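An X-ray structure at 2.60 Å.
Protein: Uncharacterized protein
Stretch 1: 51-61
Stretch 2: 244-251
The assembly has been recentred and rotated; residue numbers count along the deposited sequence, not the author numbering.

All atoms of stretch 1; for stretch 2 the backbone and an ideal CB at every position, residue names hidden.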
# COMPACT_ATOMS: atom_id res chain seq x y z
N CYS A 51 11.23 -17.36 -6.56
CA CYS A 51 12.00 -17.34 -7.79
C CYS A 51 12.79 -16.04 -7.98
O CYS A 51 12.41 -15.00 -7.45
CB CYS A 51 11.10 -17.64 -9.00
SG CYS A 51 10.17 -16.25 -9.64
N GLU A 52 13.88 -16.12 -8.73
CA GLU A 52 14.79 -14.98 -8.89
C GLU A 52 14.14 -13.76 -9.52
O GLU A 52 14.37 -12.64 -9.07
CB GLU A 52 16.00 -15.39 -9.73
CG GLU A 52 17.06 -16.15 -8.95
CD GLU A 52 17.85 -15.24 -8.02
OE1 GLU A 52 17.37 -14.12 -7.72
OE2 GLU A 52 18.96 -15.65 -7.60
N TRP A 53 13.34 -13.98 -10.56
CA TRP A 53 12.65 -12.91 -11.28
C TRP A 53 11.80 -12.09 -10.34
O TRP A 53 11.96 -10.89 -10.24
CB TRP A 53 11.78 -13.49 -12.40
CG TRP A 53 10.95 -12.48 -13.12
CD1 TRP A 53 11.38 -11.57 -14.04
CD2 TRP A 53 9.53 -12.28 -13.01
NE1 TRP A 53 10.33 -10.81 -14.50
CE2 TRP A 53 9.18 -11.23 -13.88
CE3 TRP A 53 8.52 -12.88 -12.24
CZ2 TRP A 53 7.88 -10.76 -14.01
CZ3 TRP A 53 7.22 -12.42 -12.37
CH2 TRP A 53 6.91 -11.37 -13.25
N LEU A 54 10.90 -12.76 -9.63
CA LEU A 54 10.00 -12.04 -8.74
C LEU A 54 10.78 -11.41 -7.58
O LEU A 54 10.40 -10.36 -7.07
CB LEU A 54 8.90 -12.97 -8.22
CG LEU A 54 7.76 -12.28 -7.47
CD1 LEU A 54 7.19 -11.11 -8.27
CD2 LEU A 54 6.65 -13.27 -7.12
N GLN A 55 11.88 -12.04 -7.19
CA GLN A 55 12.73 -11.50 -6.13
C GLN A 55 13.41 -10.20 -6.57
O GLN A 55 13.61 -9.29 -5.77
CB GLN A 55 13.79 -12.52 -5.72
CG GLN A 55 13.24 -13.75 -5.02
CD GLN A 55 12.81 -13.45 -3.60
OE1 GLN A 55 13.16 -12.42 -3.03
NE2 GLN A 55 12.04 -14.37 -3.02
N GLN A 56 13.77 -10.15 -7.84
CA GLN A 56 14.40 -8.99 -8.45
C GLN A 56 13.41 -7.84 -8.47
O GLN A 56 13.73 -6.71 -8.09
CB GLN A 56 14.86 -9.34 -9.86
CG GLN A 56 15.43 -8.20 -10.71
CD GLN A 56 16.10 -8.70 -11.99
OE1 GLN A 56 17.17 -9.34 -11.94
NE2 GLN A 56 15.49 -8.42 -13.14
N ARG A 57 12.18 -8.12 -8.90
CA ARG A 57 11.14 -7.10 -8.92
C ARG A 57 10.85 -6.59 -7.52
O ARG A 57 10.68 -5.39 -7.32
CB ARG A 57 9.88 -7.60 -9.62
CG ARG A 57 10.10 -7.84 -11.10
CD ARG A 57 8.81 -7.99 -11.85
NE ARG A 57 8.08 -6.73 -11.92
CZ ARG A 57 7.84 -6.05 -13.04
NH1 ARG A 57 8.28 -6.51 -14.21
NH2 ARG A 57 7.17 -4.91 -12.99
N LEU A 58 10.81 -7.49 -6.54
CA LEU A 58 10.59 -7.08 -5.16
C LEU A 58 11.66 -6.07 -4.70
O LEU A 58 11.34 -4.96 -4.27
CB LEU A 58 10.56 -8.29 -4.22
CG LEU A 58 10.47 -7.99 -2.71
CD1 LEU A 58 9.28 -7.13 -2.39
CD2 LEU A 58 10.42 -9.29 -1.91
N ALA A 59 12.92 -6.48 -4.81
CA ALA A 59 14.04 -5.63 -4.41
C ALA A 59 14.02 -4.26 -5.10
O ALA A 59 14.46 -3.26 -4.53
CB ALA A 59 15.35 -6.34 -4.68
N ARG A 60 13.51 -4.22 -6.32
CA ARG A 60 13.55 -3.00 -7.11
C ARG A 60 12.27 -2.18 -6.95
O ARG A 60 12.21 -1.04 -7.41
CB ARG A 60 13.84 -3.33 -8.57
CG ARG A 60 15.19 -4.03 -8.76
CD ARG A 60 15.47 -4.41 -10.20
NE ARG A 60 16.81 -4.97 -10.36
CZ ARG A 60 17.32 -5.38 -11.52
NH1 ARG A 60 16.60 -5.30 -12.62
NH2 ARG A 60 18.55 -5.86 -11.58
N GLY A 61 11.27 -2.76 -6.30
CA GLY A 61 9.99 -2.10 -6.13
C GLY A 61 9.15 -2.07 -7.39
O GLY A 61 8.30 -1.18 -7.56
N UNK A 244 24.56 -11.03 -13.20
CA UNK A 244 23.39 -11.32 -12.40
C UNK A 244 22.60 -10.05 -12.10
O UNK A 244 22.02 -9.91 -11.01
CB UNK A 244 23.80 -12.01 -11.10
N UNK A 245 22.56 -9.13 -13.06
CA UNK A 245 21.78 -7.90 -12.91
C UNK A 245 20.52 -7.95 -13.76
O UNK A 245 19.76 -7.00 -13.81
CB UNK A 245 22.62 -6.68 -13.29
N UNK A 246 20.32 -9.07 -14.45
CA UNK A 246 19.02 -9.31 -15.07
C UNK A 246 18.81 -10.80 -15.30
O UNK A 246 19.67 -11.63 -14.96
CB UNK A 246 18.90 -8.55 -16.39
N UNK A 247 17.66 -11.15 -15.85
CA UNK A 247 17.28 -12.55 -16.00
C UNK A 247 17.64 -13.02 -17.39
O UNK A 247 17.84 -12.21 -18.28
CB UNK A 247 15.79 -12.75 -15.73
N UNK A 248 17.73 -14.33 -17.55
CA UNK A 248 18.06 -14.89 -18.85
C UNK A 248 17.08 -14.36 -19.88
O UNK A 248 17.49 -13.97 -20.97
CB UNK A 248 18.04 -16.42 -18.81
N UNK A 249 15.80 -14.32 -19.52
CA UNK A 249 14.74 -14.00 -20.47
C UNK A 249 14.32 -12.53 -20.50
O UNK A 249 13.40 -12.17 -21.24
CB UNK A 249 13.51 -14.86 -20.15
N UNK A 250 14.96 -11.70 -19.69
CA UNK A 250 14.73 -10.26 -19.75
C UNK A 250 15.19 -9.77 -21.12
O UNK A 250 16.33 -10.00 -21.49
CB UNK A 250 15.46 -9.53 -18.62
N UNK A 251 14.32 -9.11 -21.86
CA UNK A 251 14.67 -8.56 -23.17
C UNK A 251 14.65 -7.04 -23.14
O UNK A 251 13.65 -6.45 -22.77
CB UNK A 251 13.71 -9.08 -24.24

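Stretch 1 is a helix, residues 52-60, capped by Cys51, whose SG accepts a bond from Leu54 N (3.6 Å). Glu52, Trp53, Gln56 and Arg60 lie on the flank that meets stretch 2.

Position 244 has phi/psi of 62/35, the left-handed region, which favours glycine or asparagine. Its CA-to-CB bond points sideways, and no atom of stretch 1 lies within 5.5 Å of the ideal CB, so polar side chains of many sizes would fit. The deposited residue is Asn244, with chi1 t; its end comes nearer to stretch 1 than the CA-to-CB bond suggests, but OD1 and ND2 each stay 5.0 Å from Glu52 OE2, with no bond.

At position 245 the backbone makes the contact. The carbonyl oxygen lies 2.8 Å from Arg60 NH2, near the guanidinium plane and at its edge, and the N-H...O angle of 168° makes this a nearly straight hydrogen bond. The CA-to-CB bond points away, with the ideal CB 4.5 Å from Arg60 NH2, so the helix restricts the side chain little; aliphatic or polar residues would all be compatible. The residue is Leu245. A water reinforces the backbone link, accepting from Arg60 NH1 at 2.6 Å and donating to Leu245 O at 2.6 Å, so both terminal nitrogens of the arginine serve one carbonyl.

Position 246 is extended (-157/179), and its CA-to-CB bond runs sideways. The ideal CB is 4.7 Å from Gln56 NE2, so a small or medium side chain could be placed there without having to bond to the helix. Cys246 occupies it with chi1 p, and its CA lies 3.6 Å from Gln56 OE1.

Position 247 points toward the helix. Its ideal CB is 4.9 Å from Trp53 CD1 and 5.1 Å from Gln56 NE2, while Gln56 OE1 offers an acceptor within reach of a longer side chain. Glutamine, lysine or arginine could supply a donor. The deposited Gln247, chi1 and chi2 both m, bends so that its NE2 donates to Gln56 OE1 (2.8 Å, 139°). The same fold places its CG at the edge of the indole, 4.1 Å from Trp53 CD1, and brings its OE1 to 3.6 Å from Glu52 CB.

Positions 248 and 249 form the middle of a type I turn, at -54/-43 and -94/1. Neither ideal CB has stretch 1 within 5.5 Å, so the helix sets no preference; Ala248 and Gln249 are found.

Position 250 closes the turn, its N bonding to Gln247 O (3.2 Å). Its CA-to-CB bond points toward the helix, where Gln56 NE2, 5.6 Å from the ideal CB, offers a donor; aspartate, asparagine or a longer acceptor such as glutamate or glutamine could reach it. Asp250 uses OD2 twice: it accepts from Gln56 NE2 (3.3 Å, 146°) and from Gln247 N (2.9 Å, 158°), tying the turn to the helix. Its OD1 approaches the indole edge, 4.4 Å from Trp53 CD1, and is bonded elsewhere in the structure.

Position 251 is extended (-113/125) and beyond the reach of stretch 1, which leaves its identity unconstrained; the residue is His251.

Stretch 2 (244-251) NLCQAQDH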
# COMPACT_ATOMS: atom_id res chain seq x y z
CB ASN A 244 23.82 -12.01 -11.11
CG ASN A 244 22.67 -12.67 -10.40
OD1 ASN A 244 21.84 -13.34 -11.03
ND2 ASN A 244 22.61 -12.50 -9.08
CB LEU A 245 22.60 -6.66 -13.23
CG LEU A 245 23.90 -6.52 -12.44
CD1 LEU A 245 24.69 -5.32 -12.95
CD2 LEU A 245 23.66 -6.42 -10.94
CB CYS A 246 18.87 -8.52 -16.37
SG CYS A 246 19.81 -9.15 -17.75
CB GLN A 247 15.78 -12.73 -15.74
CG GLN A 247 15.36 -12.31 -14.35
CD GLN A 247 16.27 -12.89 -13.28
OE1 GLN A 247 16.28 -14.09 -13.05
NE2 GLN A 247 17.03 -12.03 -12.62
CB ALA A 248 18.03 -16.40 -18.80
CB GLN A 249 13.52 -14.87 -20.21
CG GLN A 249 13.79 -16.35 -20.44
CD GLN A 249 14.44 -16.61 -21.78
OE1 GLN A 249 14.05 -16.03 -22.79
NE2 GLN A 249 15.44 -17.49 -21.79
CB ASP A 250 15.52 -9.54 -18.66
CG ASP A 250 14.79 -9.49 -17.33
OD1 ASP A 250 13.55 -9.56 -17.32
OD2 ASP A 250 15.47 -9.37 -16.28
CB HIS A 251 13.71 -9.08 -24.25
CG HIS A 251 14.00 -8.55 -25.63
ND1 HIS A 251 13.18 -7.63 -26.26
CD2 HIS A 251 15.01 -8.81 -26.50
CE1 HIS A 251 13.67 -7.35 -27.46
NE2 HIS A 251 14.78 -8.05 -27.62
O HOH W 1 17.93 -5.44 -14.90
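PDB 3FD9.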